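Local coordinates for lysosome-associated membrane glycoprotein 3 (Homo sapiens, PDB 4AKM) that takes part in fusing lysosomes with autophagosomes and in the unfolded protein response, as a glycoprotein of the lysosomal membrane, at residues 113-118 with 150-155. Sequence-based numbering, arbitrary orientation.
Sequences GHSFKC and GNVDEC
Residues 150-155 run beside 113-118 in roughly the same direction, 37° apart end to end, joined by one weak backbone hydrogen bond, K117 N to D153 O at 3.3 Å. Residues 150-155 form the C-terminal tail of this membrane-proximal part of the luminal domain, a beta prism. The tail has no regular strand geometry here and lies along strand 116-118, which pairs through its backbone with strand 137-141.

A disulfide between C118 and C155 locks one end, with a C-S-S-C torsion of 104°. C155 CB also packs against the tip of the F116 ring, 3.7 Å from CZ. The same ring stacks on F108.

At the other end, G150 CA sits 3.3 Å from G113 O in a CA-H...O contact and packs against H114 CA. G150 N is held by Q140 OE1.

K117 and E154 lie side by side and point the same way. E154 OE2 touches the lysine CD and CE, but NZ stays 5.1 Å from OE2, so the charged atoms do not meet. With CG anti to its carbonyl carbon, H114 lays its ring alongside N151. N151 CB covers one face of this imidazole, 3.4 Å from the ring centroid and 13° off the normal.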
loop_
_atom_site.group_PDB
_atom_site.type_symbol
_atom_site.label_atom_id
_atom_site.label_comp_id
_atom_site.label_asym_id
_atom_site.label_seq_id
_atom_site.Cartn_x
_atom_site.Cartn_y
_atom_site.Cartn_z
ATOM N N GLY A 113 -4.331 17.303 4.294
ATOM C CA GLY A 113 -3.490 17.969 5.273
ATOM C C GLY A 113 -3.343 17.166 6.553
ATOM O O GLY A 113 -2.460 17.431 7.369
ATOM N N HIS A 114 -4.223 16.186 6.733
ATOM C CA HIS A 114 -4.132 15.269 7.862
ATOM C C HIS A 114 -3.362 14.010 7.470
ATOM O O HIS A 114 -2.955 13.850 6.322
ATOM C CB HIS A 114 -5.529 14.886 8.363
ATOM C CG HIS A 114 -6.274 16.011 9.011
ATOM N ND1 HIS A 114 -7.347 15.805 9.852
ATOM C CD2 HIS A 114 -6.105 17.353 8.940
ATOM C CE1 HIS A 114 -7.805 16.970 10.274
ATOM N NE2 HIS A 114 -7.067 17.926 9.735
ATOM N N SER A 115 -3.162 13.117 8.431
ATOM C CA SER A 115 -2.542 11.830 8.148
ATOM C C SER A 115 -3.501 10.704 8.507
ATOM O O SER A 115 -4.387 10.876 9.339
ATOM C CB SER A 115 -1.226 11.677 8.914
ATOM O OG SER A 115 -1.439 11.705 10.313
ATOM N N PHE A 116 -3.336 9.556 7.863
ATOM C CA PHE A 116 -4.163 8.405 8.181
ATOM C C PHE A 116 -3.391 7.432 9.047
ATOM O O PHE A 116 -2.264 7.068 8.728
ATOM C CB PHE A 116 -4.644 7.702 6.916
ATOM C CG PHE A 116 -5.614 6.587 7.181
ATOM C CD1 PHE A 116 -6.962 6.847 7.353
ATOM C CD2 PHE A 116 -5.177 5.279 7.271
ATOM C CE1 PHE A 116 -7.855 5.820 7.601
ATOM C CE2 PHE A 116 -6.066 4.253 7.520
ATOM C CZ PHE A 116 -7.403 4.522 7.683
ATOM N N LYS A 117 -4.009 7.014 10.146
ATOM C CA LYS A 117 -3.426 6.002 11.006
ATOM C C LYS A 117 -4.369 4.818 11.105
ATOM O O LYS A 117 -5.580 4.996 11.211
ATOM C CB LYS A 117 -3.158 6.569 12.397
ATOM C CG LYS A 117 -2.559 5.566 13.363
ATOM C CD LYS A 117 -2.480 6.139 14.753
ATOM C CE LYS A 117 -2.054 5.085 15.754
ATOM N NZ LYS A 117 -0.646 4.648 15.540
ATOM N N CYS A 118 -3.808 3.612 11.057
ATOM C CA CYS A 118 -4.581 2.394 11.256
ATOM C C CYS A 118 -3.680 1.210 11.551
ATOM O O CYS A 118 -3.233 0.502 10.648
ATOM C CB CYS A 118 -5.460 2.085 10.052
ATOM S SG CYS A 118 -6.712 0.838 10.394
ATOM N N GLY A 150 0.389 15.012 9.554
ATOM C CA GLY A 150 -0.657 15.992 9.785
ATOM C C GLY A 150 -1.470 15.793 11.053
ATOM O O GLY A 150 -1.048 15.100 11.982
ATOM N N ASN A 151 -2.652 16.401 11.076
ATOM C CA ASN A 151 -3.519 16.409 12.255
ATOM C C ASN A 151 -4.087 15.038 12.648
ATOM O O ASN A 151 -4.907 14.950 13.561
ATOM C CB ASN A 151 -4.661 17.418 12.062
ATOM C CG ASN A 151 -5.080 18.093 13.361
ATOM O OD1 ASN A 151 -4.814 17.591 14.454
ATOM N ND2 ASN A 151 -5.745 19.241 13.241
ATOM N N VAL A 152 -3.663 13.987 11.945
ATOM C CA VAL A 152 -4.020 12.595 12.261
ATOM C C VAL A 152 -5.522 12.251 12.145
ATOM O O VAL A 152 -6.389 13.124 12.207
ATOM C CB VAL A 152 -3.435 12.137 13.639
ATOM C CG1 VAL A 152 -4.516 12.059 14.715
ATOM C CG2 VAL A 152 -2.705 10.807 13.504
ATOM N N ASP A 153 -5.801 10.963 11.952
ATOM C CA ASP A 153 -7.159 10.413 11.901
ATOM C C ASP A 153 -7.081 8.922 12.221
ATOM O O ASP A 153 -5.993 8.384 12.429
ATOM C CB ASP A 153 -7.787 10.583 10.515
ATOM C CG ASP A 153 -8.511 11.912 10.347
ATOM O OD1 ASP A 153 -9.043 12.449 11.347
ATOM O OD2 ASP A 153 -8.565 12.413 9.200
ATOM N N GLU A 154 -8.227 8.247 12.238
ATOM C CA GLU A 154 -8.263 6.814 12.528
ATOM C C GLU A 154 -9.333 6.068 11.727
ATOM O O GLU A 154 -10.116 6.673 10.993
ATOM C CB GLU A 154 -8.452 6.570 14.029
ATOM C CG GLU A 154 -7.165 6.625 14.849
ATOM C CD GLU A 154 -6.573 5.247 15.103
ATOM O OE1 GLU A 154 -7.002 4.278 14.437
ATOM O OE2 GLU A 154 -5.683 5.132 15.975
ATOM N N CYS A 155 -9.354 4.747 11.880
ATOM C CA CYS A 155 -10.236 3.886 11.100
ATOM C C CYS A 155 -11.236 3.126 11.975
ATOM O O CYS A 155 -12.455 3.254 11.809
ATOM C CB CYS A 155 -9.392 2.895 10.291
ATOM S SG CYS A 155 -7.940 2.243 11.184
#